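Local coordinates for protein phosphatase (Thermotoga maritima, PDB 1NF2) that probably removes phosphate groups from its substrates with the help of magnesium, as a phosphatase of the haloacid dehalogenase (HAD) family, at residues I20-K23 and D24-I28; G213-E216 and N217-F220. All coordinates share one frame; numbering follows the deposited sequence.

Interaction 1: I20-K23 and D24-I28; sequences ISEK and DRRNI. With SO4 (sulfate ion), chain E.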
ATOM      1  N   ILE A  20     -10.839   0.996 -12.841  1.00 32.23           N
ATOM      2  CA  ILE A  20      -9.922   0.428 -13.823  1.00 31.05           C
ATOM      3  C   ILE A  20     -10.628   0.398 -15.177  1.00 30.19           C
ATOM      4  O   ILE A  20     -11.711  -0.166 -15.291  1.00 29.50           O
ATOM      5  CB  ILE A  20      -9.534  -1.019 -13.440  1.00 32.42           C
ATOM      6  CG1 ILE A  20      -8.805  -1.017 -12.093  1.00 31.76           C
ATOM      7  CG2 ILE A  20      -8.677  -1.641 -14.532  1.00 31.45           C
ATOM      8  CD1 ILE A  20      -8.388  -2.382 -11.621  1.00 32.70           C
ATOM      9  N   SER A  21     -10.022   1.003 -16.194  1.00 30.32           N
ATOM     10  CA  SER A  21     -10.623   1.018 -17.528  1.00 29.37           C
ATOM     11  C   SER A  21     -10.792  -0.406 -18.053  1.00 29.40           C
ATOM     12  O   SER A  21     -10.058  -1.312 -17.653  1.00 28.01           O
ATOM     13  CB  SER A  21      -9.746   1.810 -18.507  1.00 27.77           C
ATOM     14  OG  SER A  21      -8.556   1.104 -18.822  1.00 26.60           O
ATOM     15  N   GLU A  22     -11.762  -0.602 -18.943  1.00 27.43           N
ATOM     16  CA  GLU A  22     -12.000  -1.918 -19.530  1.00 26.20           C
ATOM     17  C   GLU A  22     -10.773  -2.366 -20.314  1.00 24.31           C
ATOM     18  O   GLU A  22     -10.418  -3.547 -20.317  1.00 22.83           O
ATOM     19  CB  GLU A  22     -13.214  -1.882 -20.470  1.00 34.91           C
ATOM     20  CG  GLU A  22     -14.550  -2.025 -19.782  1.00 34.25           C
ATOM     21  CD  GLU A  22     -14.738  -3.392 -19.157  1.00 38.03           C
ATOM     22  OE1 GLU A  22     -14.444  -4.398 -19.835  1.00 39.23           O
ATOM     23  OE2 GLU A  22     -15.192  -3.463 -17.995  1.00 39.89           O
ATOM     24  N   LYS A  23     -10.123  -1.426 -20.988  1.00 26.42           N
ATOM     25  CA  LYS A  23      -8.942  -1.780 -21.760  1.00 28.31           C
ATOM     26  C   LYS A  23      -7.888  -2.423 -20.842  1.00 28.88           C
ATOM     27  O   LYS A  23      -7.383  -3.518 -21.133  1.00 28.00           O
ATOM     28  CB  LYS A  23      -8.370  -0.546 -22.463  1.00 35.71           C
ATOM     29  CG  LYS A  23      -7.168  -0.848 -23.352  1.00 39.66           C
ATOM     30  CD  LYS A  23      -6.533   0.415 -23.928  1.00 43.10           C
ATOM     31  CE  LYS A  23      -7.281   0.942 -25.137  1.00 46.82           C
ATOM     32  NZ  LYS A  23      -8.715   1.198 -24.849  1.00 49.73           N
ATOM     33  N   ASP A  24      -7.573  -1.761 -19.727  1.00 27.32           N
ATOM     34  CA  ASP A  24      -6.578  -2.296 -18.791  1.00 27.42           C
ATOM     35  C   ASP A  24      -7.056  -3.610 -18.196  1.00 27.04           C
ATOM     36  O   ASP A  24      -6.272  -4.547 -18.028  1.00 26.97           O
ATOM     37  CB  ASP A  24      -6.283  -1.312 -17.646  1.00 24.41           C
ATOM     38  CG  ASP A  24      -5.510  -0.084 -18.103  1.00 25.30           C
ATOM     39  OD1 ASP A  24      -4.872  -0.119 -19.182  1.00 21.31           O
ATOM     40  OD2 ASP A  24      -5.535   0.924 -17.363  1.00 26.58           O
ATOM     41  N   ARG A  25      -8.342  -3.682 -17.871  1.00 25.60           N
ATOM     42  CA  ARG A  25      -8.890  -4.908 -17.308  1.00 26.04           C
ATOM     43  C   ARG A  25      -8.687  -6.068 -18.273  1.00 26.35           C
ATOM     44  O   ARG A  25      -8.151  -7.107 -17.895  1.00 25.78           O
ATOM     45  CB  ARG A  25     -10.384  -4.761 -17.014  1.00 32.42           C
ATOM     46  CG  ARG A  25     -10.988  -5.987 -16.344  1.00 35.30           C
ATOM     47  CD  ARG A  25     -12.508  -5.917 -16.281  1.00 37.22           C
ATOM     48  NE  ARG A  25     -13.119  -6.000 -17.606  1.00 38.56           N
ATOM     49  CZ  ARG A  25     -13.232  -7.118 -18.320  1.00 39.39           C
ATOM     50  NH1 ARG A  25     -12.779  -8.272 -17.844  1.00 40.24           N
ATOM     51  NH2 ARG A  25     -13.793  -7.080 -19.520  1.00 35.86           N
ATOM     52  N   ARG A  26      -9.109  -5.897 -19.525  1.00 25.75           N
ATOM     53  CA  ARG A  26      -8.959  -6.977 -20.498  1.00 26.20           C
ATOM     54  C   ARG A  26      -7.511  -7.419 -20.721  1.00 24.61           C
ATOM     55  O   ARG A  26      -7.242  -8.609 -20.876  1.00 23.16           O
ATOM     56  CB  ARG A  26      -9.610  -6.602 -21.832  1.00 30.47           C
ATOM     57  CG  ARG A  26     -11.099  -6.904 -21.868  1.00 34.55           C
ATOM     58  CD  ARG A  26     -11.655  -6.768 -23.274  1.00 39.16           C
ATOM     59  NE  ARG A  26     -12.308  -5.483 -23.495  1.00 44.00           N
ATOM     60  CZ  ARG A  26     -13.604  -5.253 -23.296  1.00 44.41           C
ATOM     61  NH1 ARG A  26     -14.400  -6.227 -22.869  1.00 44.09           N
ATOM     62  NH2 ARG A  26     -14.101  -4.047 -23.526  1.00 42.97           N
ATOM     63  N   ASN A  27      -6.578  -6.475 -20.728  1.00 20.16           N
ATOM     64  CA  ASN A  27      -5.180  -6.839 -20.923  1.00 20.97           C
ATOM     65  C   ASN A  27      -4.641  -7.634 -19.747  1.00 21.73           C
ATOM     66  O   ASN A  27      -3.851  -8.564 -19.930  1.00 22.05           O
ATOM     67  CB  ASN A  27      -4.325  -5.598 -21.158  1.00 27.27           C
ATOM     68  CG  ASN A  27      -4.409  -5.105 -22.586  1.00 28.90           C
ATOM     69  OD1 ASN A  27      -4.198  -5.875 -23.523  1.00 32.16           O
ATOM     70  ND2 ASN A  27      -4.712  -3.821 -22.762  1.00 28.48           N
ATOM     71  N   ILE A  28      -5.069  -7.279 -18.538  1.00 24.74           N
ATOM     72  CA  ILE A  28      -4.621  -8.003 -17.356  1.00 26.67           C
ATOM     73  C   ILE A  28      -5.180  -9.424 -17.434  1.00 26.92           C
ATOM     74  O   ILE A  28      -4.458 -10.394 -17.201  1.00 26.57           O
ATOM     75  CB  ILE A  28      -5.116  -7.347 -16.043  1.00 32.47           C
ATOM     76  CG1 ILE A  28      -4.639  -5.891 -15.961  1.00 34.19           C
ATOM     77  CG2 ILE A  28      -4.610  -8.145 -14.850  1.00 32.97           C
ATOM     78  CD1 ILE A  28      -3.138  -5.704 -16.026  1.00 36.18           C
TER
HETATM   79  S   SO4 E 281     -15.071  -9.557 -22.239  0.77 37.45           S
HETATM   80  O1  SO4 E 281     -15.194 -10.971 -21.830  0.91 38.13           O
HETATM   81  O2  SO4 E 281     -15.463  -8.693 -21.112  1.00 38.51           O
HETATM   82  O3  SO4 E 281     -13.672  -9.271 -22.619  0.97 39.85           O
HETATM   83  O4  SO4 E 281     -15.955  -9.291 -23.389  0.88 37.27           O
HETATM   84  O   HOH W   1      -7.403   2.059 -15.857  1.00 23.96           O

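Interaction 2: G213-E216 and N217-F220; sequences GDNE and NDLF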
ATOM      1  N   GLY A 213       4.458   2.138 -11.867  1.00 27.29           N
ATOM      2  CA  GLY A 213       4.270   2.948 -10.682  1.00 30.71           C
ATOM      3  C   GLY A 213       4.199   4.435 -10.983  1.00 30.28           C
ATOM      4  O   GLY A 213       4.331   4.860 -12.134  1.00 36.09           O
ATOM      5  N   ASP A 214       3.980   5.222  -9.937  1.00 19.21           N
ATOM      6  CA  ASP A 214       3.888   6.665 -10.057  1.00 19.20           C
ATOM      7  C   ASP A 214       4.444   7.337  -8.800  1.00 21.02           C
ATOM      8  O   ASP A 214       4.688   8.549  -8.791  1.00 18.64           O
ATOM      9  CB  ASP A 214       2.425   7.073 -10.211  1.00 21.64           C
ATOM     10  CG  ASP A 214       1.658   6.980  -8.895  1.00 23.55           C
ATOM     11  OD1 ASP A 214       0.705   7.769  -8.705  1.00 23.20           O
ATOM     12  OD2 ASP A 214       2.005   6.122  -8.048  1.00 23.09           O
ATOM     13  N   ASN A 215       4.646   6.518  -7.765  1.00 27.59           N
ATOM     14  CA  ASN A 215       5.082   6.923  -6.418  1.00 30.23           C
ATOM     15  C   ASN A 215       6.516   6.860  -5.930  1.00 29.35           C
ATOM     16  O   ASN A 215       7.380   6.195  -6.495  1.00 29.79           O
ATOM     17  CB  ASN A 215       4.289   6.125  -5.370  1.00 28.30           C
ATOM     18  CG  ASN A 215       3.028   6.806  -4.968  1.00 32.79           C
ATOM     19  OD1 ASN A 215       2.263   6.296  -4.146  1.00 34.32           O
ATOM     20  ND2 ASN A 215       2.795   7.978  -5.537  1.00 37.34           N
ATOM     21  N   GLU A 216       6.711   7.536  -4.800  1.00 19.44           N
ATOM     22  CA  GLU A 216       7.975   7.551  -4.083  1.00 20.93           C
ATOM     23  C   GLU A 216       7.974   6.134  -3.514  1.00 17.99           C
ATOM     24  O   GLU A 216       8.988   5.449  -3.518  1.00 18.19           O
ATOM     25  CB  GLU A 216       7.919   8.566  -2.941  1.00 61.45           C
ATOM     26  CG  GLU A 216       9.056   9.566  -2.921  1.00 69.06           C
ATOM     27  CD  GLU A 216      10.412   8.899  -2.895  1.00 75.10           C
ATOM     28  OE1 GLU A 216      10.605   7.978  -2.071  1.00 78.23           O
ATOM     29  OE2 GLU A 216      11.286   9.300  -3.695  1.00 77.37           O
ATOM     30  N   ASN A 217       6.798   5.709  -3.050  1.00 18.60           N
ATOM     31  CA  ASN A 217       6.587   4.370  -2.509  1.00 19.29           C
ATOM     32  C   ASN A 217       6.919   3.263  -3.522  1.00 20.21           C
ATOM     33  O   ASN A 217       7.426   2.206  -3.145  1.00 20.40           O
ATOM     34  CB  ASN A 217       5.126   4.196  -2.088  1.00 23.50           C
ATOM     35  CG  ASN A 217       4.803   4.867  -0.757  1.00 27.51           C
ATOM     36  OD1 ASN A 217       3.630   5.002  -0.395  1.00 27.70           O
ATOM     37  ND2 ASN A 217       5.834   5.274  -0.021  1.00 22.43           N
ATOM     38  N   ASP A 218       6.612   3.507  -4.797  1.00 23.88           N
ATOM     39  CA  ASP A 218       6.841   2.528  -5.868  1.00 24.23           C
ATOM     40  C   ASP A 218       8.294   2.498  -6.329  1.00 22.84           C
ATOM     41  O   ASP A 218       8.772   1.494  -6.847  1.00 21.84           O
ATOM     42  CB  ASP A 218       5.938   2.842  -7.069  1.00 21.78           C
ATOM     43  CG  ASP A 218       4.465   2.755  -6.732  1.00 21.96           C
ATOM     44  OD1 ASP A 218       3.669   3.487  -7.370  1.00 21.71           O
ATOM     45  OD2 ASP A 218       4.099   1.955  -5.842  1.00 21.49           O
ATOM     46  N   LEU A 219       8.982   3.614  -6.142  1.00 19.35           N
ATOM     47  CA  LEU A 219      10.382   3.736  -6.513  1.00 19.78           C
ATOM     48  C   LEU A 219      11.188   2.566  -5.917  1.00 19.89           C
ATOM     49  O   LEU A 219      12.159   2.085  -6.514  1.00 20.98           O
ATOM     50  CB  LEU A 219      10.899   5.076  -5.993  1.00 28.10           C
ATOM     51  CG  LEU A 219      12.142   5.743  -6.570  1.00 29.30           C
ATOM     52  CD1 LEU A 219      12.022   5.879  -8.078  1.00 30.20           C
ATOM     53  CD2 LEU A 219      12.289   7.117  -5.917  1.00 27.47           C
ATOM     54  N   PHE A 220      10.775   2.108  -4.740  1.00 21.41           N
ATOM     55  CA  PHE A 220      11.446   0.997  -4.074  1.00 22.05           C
ATOM     56  C   PHE A 220      11.320  -0.298  -4.885  1.00 21.24           C
ATOM     57  O   PHE A 220      12.228  -1.127  -4.867  1.00 22.15           O
ATOM     58  CB  PHE A 220      10.856   0.785  -2.671  1.00 24.61           C
ATOM     59  CG  PHE A 220      11.246   1.847  -1.668  1.00 27.50           C
ATOM     60  CD1 PHE A 220      12.495   1.820  -1.055  1.00 28.89           C
ATOM     61  CD2 PHE A 220      10.356   2.867  -1.330  1.00 26.99           C
ATOM     62  CE1 PHE A 220      12.854   2.796  -0.108  1.00 29.25           C
ATOM     63  CE2 PHE A 220      10.700   3.842  -0.394  1.00 28.32           C
ATOM     64  CZ  PHE A 220      11.953   3.809   0.222  1.00 29.20           C
TER

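Interaction 1: I20-K23 and D24-I28
S21 accepts the backbone N-H of D24 on its hydroxyl (D24 N to S21 OG 3.2 Å, N-H...O 166°), the side-chain bond that makes it the N-cap of helix 22-31. Its chi1 of 72° holds OG between its own backbone N and carbonyl carbon, directly before the first turn. The regular bonds start at once, R25 N to S21 O and R26 N to E22 O, the latter nearly straight at 175°. On the packed side I20 sends CG2 against D24, 3.9 Å from CB, while L13 touches both residues. D24 is buried, its OD1 bonded to S255 and its OD2 accepting a hydrogen bond from a water that itself accepts from S21 N; S21 OG is in turn hydrogen-bonded to S252.

The solvent side carries charge instead. E22, bent at chi2, and R25, bent at chi3, lie side by side, and NE and NH2 of R25 grip the same oxygen side-on. OE1 offers its syn lone pair to NH2, whereas NE reaches it from above the carboxylate plane. R26 joins more loosely, with E22 OE1 over one guanidinium face, so that attraction involves charge alone. A sulfate, probably from the crystallisation liquor, meets both arginines at their edges: R25 NH2 to O2 of the sulfate is 2.8 Å, and R26 NH1 to its O3 is 3.1 Å.

Interaction 2: G213-E216 and N217-F220
The backbone is extended at G213, kinks at D214 (psi -13°) and is extended again at N215 before the weakly bonded first turn of helix 216-222, where L219 N reaches N215 O at 3.1 Å with a bent N-H...O angle of 136°, the donor above the carbonyl plane. The D218 side chain reaches back across this turn: its OD1 accepts from D214 N (3.1 Å) and N215 N (3.2 Å), although that oxygen is less certainly placed because it crowds another atom. A chi1 of -62° sets CG of D218 beside its backbone N and places it 3.6 Å from N215 CB. D214 OD2 stands 3.2 Å from that less certain D218 OD1, two carboxylate oxygens at the magnesium site. D214 binds the ion here with D8 and D10; D218, also a magnesium ligand of this protein, is not bound to it in this model, and its OD2 forms a salt bridge with K191. E216 OE2, paired with K237, crosses L219 and lies 3.3 Å from its CD2. The segment leads from strand 209-213, where the G213 backbone is hydrogen-bonded to V229 and M231, into helix 216-222, with L219 packed on helix 236-241 and D214 and N215 touching D8 of strand 4-8.

In the fold
Both contacts are local turns at the start of a helix in the same HAD-type fold, but their centres lie 21 Å apart and their nearest atoms about 11 Å apart. Interaction 1 is peripheral, about 21 Å from the chain centre: one side of its helix faces helices 9-13 and 253-258, while the other carries an exposed acid-arginine network. Interaction 2, about 10 Å from that centre, follows a strand of the eight-stranded sheet and contributes directly to the metal site. Their chemistry differs accordingly. Opposite charges pair within 20-28, whereas 213-220 gathers carboxylates, which a bound cation and a lysine from elsewhere in the chain would help to balance.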